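Local coordinates for neuraminidase (Influenza A virus, PDB 4GDI), which is a homotetrameric neuraminidase-like ectodomain of a bat influenza virus, related to sialidases that remove terminal sialic acid but with a diverged putative active site, at residues M95-R100 against V113-G118; L308-F313 against S364-I369. All blocks are in the same frame, centred on the assembly; numbering follows the deposited sequence.

Both contacts join neighbouring pieces of the beta-propeller, but on opposite sides of the chain's centre; their own centres lie about 37 Å apart and they do not touch. Interaction 1 is mostly buried and connects two sheets, where strand 94-98 of one leads into the four-stranded sheet that holds strand 111-117. Leucine and valine side chains and two short, nearly straight hydrogen bonds make it up. Interaction 2 lies nearer the surface and sets a loop without regular structure against the outermost strand of a three-stranded sheet; a tyrosine edge, an asparagine side-chain oxygen and a bridging water carry most of the contact. Each also meets a different neighbouring subunit of the tetramer.

Interaction 1. Residues M95-R100 against V113-G118; sequences MILPGR and VLVANG
L97 and V115 pack against each other where two propeller sheets adjoin: strand 94-98 closes one sheet, and the chain then crosses to the next, whose strand 111-117 carries V115. CD1 of L97 rests 3.9 Å from CG2 of V115 and 4.1 Å from CG1 of V113, while I96 adds its CG2 beside the same V113 methyl. Beyond this aliphatic patch the contact turns polar. CG of N117 is anti to its carbonyl carbon (chi1 -73°), and from there ND2 donates to P98 O at 2.9 Å with an N-H...O angle of 175°; the acceptor lies in the plane of the N117 amide, yet the nitrogen stands above the carbonyl plane of P98. The same oxygen is only 3.2 Å from V115 CG2, so methyl and amide close on it together. A second bond, R100 N to A116 O (2.8 Å), fixes the chain as it leaves the strand. I96 and L97 form a classic beta bulge opposite L79, which also touches V113 and V115. T24 and W371 of a neighbouring subunit pack on P98 and N117 respectively. A116 O, already bound by R100 N, also takes a CH...O contact from G99 CA at 3.4 Å.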
loop_
_atom_site.group_PDB
_atom_site.type_symbol
_atom_site.label_atom_id
_atom_site.label_comp_id
_atom_site.label_asym_id
_atom_site.label_seq_id
_atom_site.Cartn_x
_atom_site.Cartn_y
_atom_site.Cartn_z
ATOM N N MET A 95 -0.813 -13.960 -0.322
ATOM C CA MET A 95 -0.854 -15.414 -0.430
ATOM C C MET A 95 0.293 -15.859 -1.341
ATOM O O MET A 95 0.442 -15.339 -2.436
ATOM C CB MET A 95 -2.195 -15.885 -0.987
ATOM C CG MET A 95 -2.292 -17.402 -1.110
ATOM S SD MET A 95 -3.631 -17.928 -2.209
ATOM C CE MET A 95 -5.057 -17.829 -1.144
ATOM N N ILE A 96 1.109 -16.802 -0.876
ATOM C CA ILE A 96 2.311 -17.218 -1.607
ATOM C C ILE A 96 2.141 -18.528 -2.379
ATOM O O ILE A 96 2.412 -18.580 -3.576
ATOM C CB ILE A 96 3.518 -17.366 -0.661
ATOM C CG1 ILE A 96 3.854 -16.013 -0.012
ATOM C CG2 ILE A 96 4.736 -17.881 -1.432
ATOM C CD1 ILE A 96 4.895 -16.100 1.062
ATOM N N LEU A 97 1.731 -19.584 -1.676
ATOM C CA LEU A 97 1.543 -20.919 -2.253
ATOM C C LEU A 97 0.558 -21.691 -1.380
ATOM O O LEU A 97 0.385 -21.359 -0.209
ATOM C CB LEU A 97 2.870 -21.698 -2.285
ATOM C CG LEU A 97 3.907 -21.420 -3.383
ATOM C CD1 LEU A 97 5.174 -22.133 -3.037
ATOM C CD2 LEU A 97 3.431 -21.866 -4.768
ATOM N N PRO A 98 -0.079 -22.732 -1.935
ATOM C CA PRO A 98 -0.808 -23.671 -1.077
ATOM C C PRO A 98 0.188 -24.490 -0.261
ATOM O O PRO A 98 1.262 -24.815 -0.775
ATOM C CB PRO A 98 -1.540 -24.579 -2.073
ATOM C CG PRO A 98 -0.785 -24.452 -3.338
ATOM C CD PRO A 98 -0.188 -23.082 -3.365
ATOM N N GLY A 99 -0.147 -24.801 0.984
ATOM C CA GLY A 99 0.741 -25.584 1.830
ATOM C C GLY A 99 0.207 -25.821 3.229
ATOM O O GLY A 99 -0.508 -24.973 3.772
ATOM N N ARG A 100 0.559 -26.981 3.795
ATOM C CA ARG A 100 0.172 -27.357 5.159
ATOM C C ARG A 100 1.327 -27.108 6.135
ATOM O O ARG A 100 1.116 -26.864 7.326
ATOM C CB ARG A 100 -0.205 -28.840 5.222
ATOM C CG ARG A 100 -1.212 -29.278 4.165
ATOM C CD ARG A 100 -1.459 -30.783 4.241
ATOM N NE ARG A 100 -2.358 -31.135 5.332
ATOM C CZ ARG A 100 -3.676 -31.262 5.210
ATOM N NH1 ARG A 100 -4.271 -31.075 4.035
ATOM N NH2 ARG A 100 -4.406 -31.586 6.269
ATOM N N VAL A 113 11.158 -20.664 -1.140
ATOM C CA VAL A 113 10.001 -21.044 -0.341
ATOM C C VAL A 113 9.710 -22.511 -0.595
ATOM O O VAL A 113 9.671 -22.935 -1.739
ATOM C CB VAL A 113 8.747 -20.225 -0.739
ATOM C CG1 VAL A 113 7.517 -20.724 0.018
ATOM C CG2 VAL A 113 8.972 -18.726 -0.508
ATOM N N LEU A 114 9.527 -23.279 0.471
ATOM C CA LEU A 114 9.108 -24.667 0.364
ATOM C C LEU A 114 7.761 -24.868 1.052
ATOM O O LEU A 114 7.508 -24.329 2.142
ATOM C CB LEU A 114 10.140 -25.599 1.009
ATOM C CG LEU A 114 11.583 -25.609 0.474
ATOM C CD1 LEU A 114 12.459 -24.578 1.199
ATOM C CD2 LEU A 114 12.154 -27.005 0.630
ATOM N N VAL A 115 6.896 -25.643 0.418
ATOM C CA VAL A 115 5.616 -26.018 1.027
ATOM C C VAL A 115 5.355 -27.502 0.846
ATOM O O VAL A 115 5.788 -28.111 -0.146
ATOM C CB VAL A 115 4.419 -25.259 0.417
ATOM C CG1 VAL A 115 4.424 -23.786 0.825
ATOM C CG2 VAL A 115 4.415 -25.404 -1.088
ATOM N N ALA A 116 4.608 -28.075 1.786
ATOM C CA ALA A 116 4.208 -29.469 1.680
ATOM C C ALA A 116 2.702 -29.539 1.496
ATOM O O ALA A 116 1.963 -28.793 2.140
ATOM C CB ALA A 116 4.641 -30.235 2.909
ATOM N N ASN A 117 2.257 -30.397 0.576
ATOM C CA ASN A 117 0.829 -30.606 0.327
ATOM C C ASN A 117 0.516 -32.093 0.160
ATOM O O ASN A 117 1.408 -32.903 -0.106
ATOM C CB ASN A 117 0.371 -29.871 -0.935
ATOM C CG ASN A 117 0.281 -28.366 -0.742
ATOM O OD1 ASN A 117 -0.707 -27.843 -0.222
ATOM N ND2 ASN A 117 1.314 -27.666 -1.172
ATOM N N GLY A 118 -0.760 -32.440 0.303
ATOM C CA GLY A 118 -1.206 -33.810 0.120
ATOM C C GLY A 118 -1.126 -34.587 1.417
ATOM O O GLY A 118 -0.539 -34.133 2.396
#

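Interaction 2. Residues L308-F313 against S364-I369; sequences LSYELF and SPVQNI
N368 and E311 make the main direct polar link between the loop 364-369 and strand 309-311, the outermost strand of a three-stranded propeller sheet. OD1 of N368 takes the backbone N-H of E311 at 2.8 Å, in the carbonyl plane and on a lone pair, although the N-H...O angle is a bent 145°. CG of N368 is anti to the backbone N (chi1 -167°), and from there OD1 meets E311 N. The same OD1 lies near the plane of the Y310 ring, at its edge, and the ring and amide planes are 67° apart. Further along that edge, V366 O lies in the ring plane, 3.4 Å from CE1 of Y310, and CG2 of V366 makes a looser apolar contact with the same carbon. At the far end of the ring, Y310 OH donates to K19 O and takes a weak, long hydrogen bond from V366 N at 3.5 Å; P365 lies beside it.

The E311 carbonyl has no direct donor in the loop. Instead, a water donates to E311 O at 2.6 Å and to N368 O at 3.0 Å, bridging the two backbones. N368 is the centre of an inverse gamma turn, in which I369 N reaches Q367 O through a weak bond. The E311 carboxylate is engaged elsewhere, in a salt bridge of OE2 with K283. V366 and I369 also pack on F124 of a neighbouring subunit.

The two backbone polar atoms of E311 are therefore satisfied differently: a side-chain oxygen stands in for a strand carbonyl at E311 N, and water serves E311 O, so the loop is held to the sheet without becoming another strand of it.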
loop_
_atom_site.group_PDB
_atom_site.type_symbol
_atom_site.label_atom_id
_atom_site.label_comp_id
_atom_site.label_asym_id
_atom_site.label_seq_id
_atom_site.Cartn_x
_atom_site.Cartn_y
_atom_site.Cartn_z
ATOM N N LEU A 308 22.935 -15.917 34.140
ATOM C CA LEU A 308 21.832 -15.000 33.863
ATOM C C LEU A 308 20.526 -15.767 33.692
ATOM O O LEU A 308 20.487 -16.837 33.082
ATOM C CB LEU A 308 22.117 -14.190 32.607
ATOM C CG LEU A 308 23.251 -13.173 32.692
ATOM C CD1 LEU A 308 23.582 -12.649 31.307
ATOM C CD2 LEU A 308 22.866 -12.036 33.617
ATOM N N SER A 309 19.455 -15.214 34.234
ATOM C CA SER A 309 18.145 -15.811 34.074
ATOM C C SER A 309 17.094 -14.715 33.923
ATOM O O SER A 309 17.076 -13.740 34.672
ATOM C CB SER A 309 17.825 -16.707 35.261
ATOM O OG SER A 309 16.542 -17.279 35.113
ATOM N N TYR A 310 16.224 -14.872 32.937
ATOM C CA TYR A 310 15.252 -13.841 32.613
ATOM C C TYR A 310 13.872 -14.441 32.423
ATOM O O TYR A 310 13.649 -15.239 31.517
ATOM C CB TYR A 310 15.623 -13.139 31.318
ATOM C CG TYR A 310 16.825 -12.248 31.364
ATOM C CD1 TYR A 310 16.793 -11.041 32.045
ATOM C CD2 TYR A 310 17.989 -12.591 30.679
ATOM C CE1 TYR A 310 17.897 -10.207 32.062
ATOM C CE2 TYR A 310 19.095 -11.765 30.690
ATOM C CZ TYR A 310 19.045 -10.575 31.382
ATOM O OH TYR A 310 20.149 -9.758 31.392
ATOM N N GLU A 311 12.938 -14.025 33.262
ATOM C CA GLU A 311 11.580 -14.481 33.152
ATOM C C GLU A 311 10.881 -13.456 32.289
ATOM O O GLU A 311 10.375 -12.456 32.790
ATOM C CB GLU A 311 10.955 -14.574 34.544
ATOM C CG GLU A 311 9.564 -15.165 34.568
ATOM C CD GLU A 311 9.109 -15.489 35.984
ATOM O OE1 GLU A 311 9.939 -15.980 36.782
ATOM O OE2 GLU A 311 7.926 -15.247 36.303
ATOM N N LEU A 312 10.890 -13.687 30.979
ATOM C CA LEU A 312 10.342 -12.719 30.031
ATOM C C LEU A 312 8.826 -12.598 30.171
ATOM O O LEU A 312 8.264 -11.501 30.066
ATOM C CB LEU A 312 10.703 -13.115 28.602
ATOM C CG LEU A 312 12.197 -13.073 28.266
ATOM C CD1 LEU A 312 12.409 -13.463 26.784
ATOM C CD2 LEU A 312 12.783 -11.694 28.567
ATOM N N PHE A 313 8.173 -13.731 30.399
ATOM C CA PHE A 313 6.748 -13.753 30.722
ATOM C C PHE A 313 6.556 -14.663 31.935
ATOM O O PHE A 313 7.293 -15.637 32.097
ATOM C CB PHE A 313 5.936 -14.297 29.544
ATOM C CG PHE A 313 5.952 -13.412 28.327
ATOM C CD1 PHE A 313 5.085 -12.334 28.219
ATOM C CD2 PHE A 313 6.828 -13.667 27.281
ATOM C CE1 PHE A 313 5.102 -11.518 27.089
ATOM C CE2 PHE A 313 6.848 -12.858 26.153
ATOM C CZ PHE A 313 5.985 -11.784 26.055
ATOM N N SER A 364 24.195 -6.245 26.209
ATOM C CA SER A 364 24.221 -5.622 27.527
ATOM C C SER A 364 23.162 -6.245 28.402
ATOM O O SER A 364 22.100 -6.620 27.923
ATOM C CB SER A 364 23.961 -4.118 27.429
ATOM O OG SER A 364 24.913 -3.497 26.591
ATOM N N PRO A 365 23.445 -6.360 29.700
ATOM C CA PRO A 365 22.399 -6.868 30.591
ATOM C C PRO A 365 21.302 -5.827 30.806
ATOM O O PRO A 365 21.557 -4.638 30.676
ATOM C CB PRO A 365 23.158 -7.147 31.890
ATOM C CG PRO A 365 24.323 -6.227 31.848
ATOM C CD PRO A 365 24.709 -6.108 30.409
ATOM N N VAL A 366 20.088 -6.282 31.097
ATOM C CA VAL A 366 18.987 -5.395 31.434
ATOM C C VAL A 366 18.336 -5.998 32.651
ATOM O O VAL A 366 18.713 -7.089 33.069
ATOM C CB VAL A 366 17.948 -5.304 30.296
ATOM C CG1 VAL A 366 18.498 -4.498 29.124
ATOM C CG2 VAL A 366 17.534 -6.699 29.849
ATOM N N GLN A 367 17.360 -5.308 33.224
ATOM C CA GLN A 367 16.679 -5.842 34.387
ATOM C C GLN A 367 15.715 -6.950 33.976
ATOM O O GLN A 367 15.395 -7.105 32.804
ATOM C CB GLN A 367 15.967 -4.731 35.159
ATOM C CG GLN A 367 16.922 -3.881 35.978
ATOM C CD GLN A 367 17.682 -4.711 37.002
ATOM O OE1 GLN A 367 17.080 -5.334 37.879
ATOM N NE2 GLN A 367 19.007 -4.739 36.883
ATOM N N ASN A 368 15.286 -7.735 34.956
ATOM C CA ASN A 368 14.418 -8.869 34.711
ATOM C C ASN A 368 12.971 -8.411 34.533
ATOM O O ASN A 368 12.085 -8.757 35.327
ATOM C CB ASN A 368 14.553 -9.864 35.867
ATOM C CG ASN A 368 13.936 -11.208 35.561
ATOM O OD1 ASN A 368 13.653 -11.528 34.410
ATOM N ND2 ASN A 368 13.720 -12.005 36.598
ATOM N N ILE A 369 12.734 -7.638 33.478
ATOM C CA ILE A 369 11.398 -7.122 33.196
ATOM C C ILE A 369 10.432 -8.240 32.850
ATOM O O ILE A 369 10.778 -9.184 32.144
ATOM C CB ILE A 369 11.401 -6.120 32.047
ATOM C CG1 ILE A 369 12.051 -4.821 32.494
ATOM C CG2 ILE A 369 9.970 -5.822 31.594
ATOM C CD1 ILE A 369 11.839 -3.692 31.526
HETATM O O HOH W 1 10.539 -11.290 35.128
#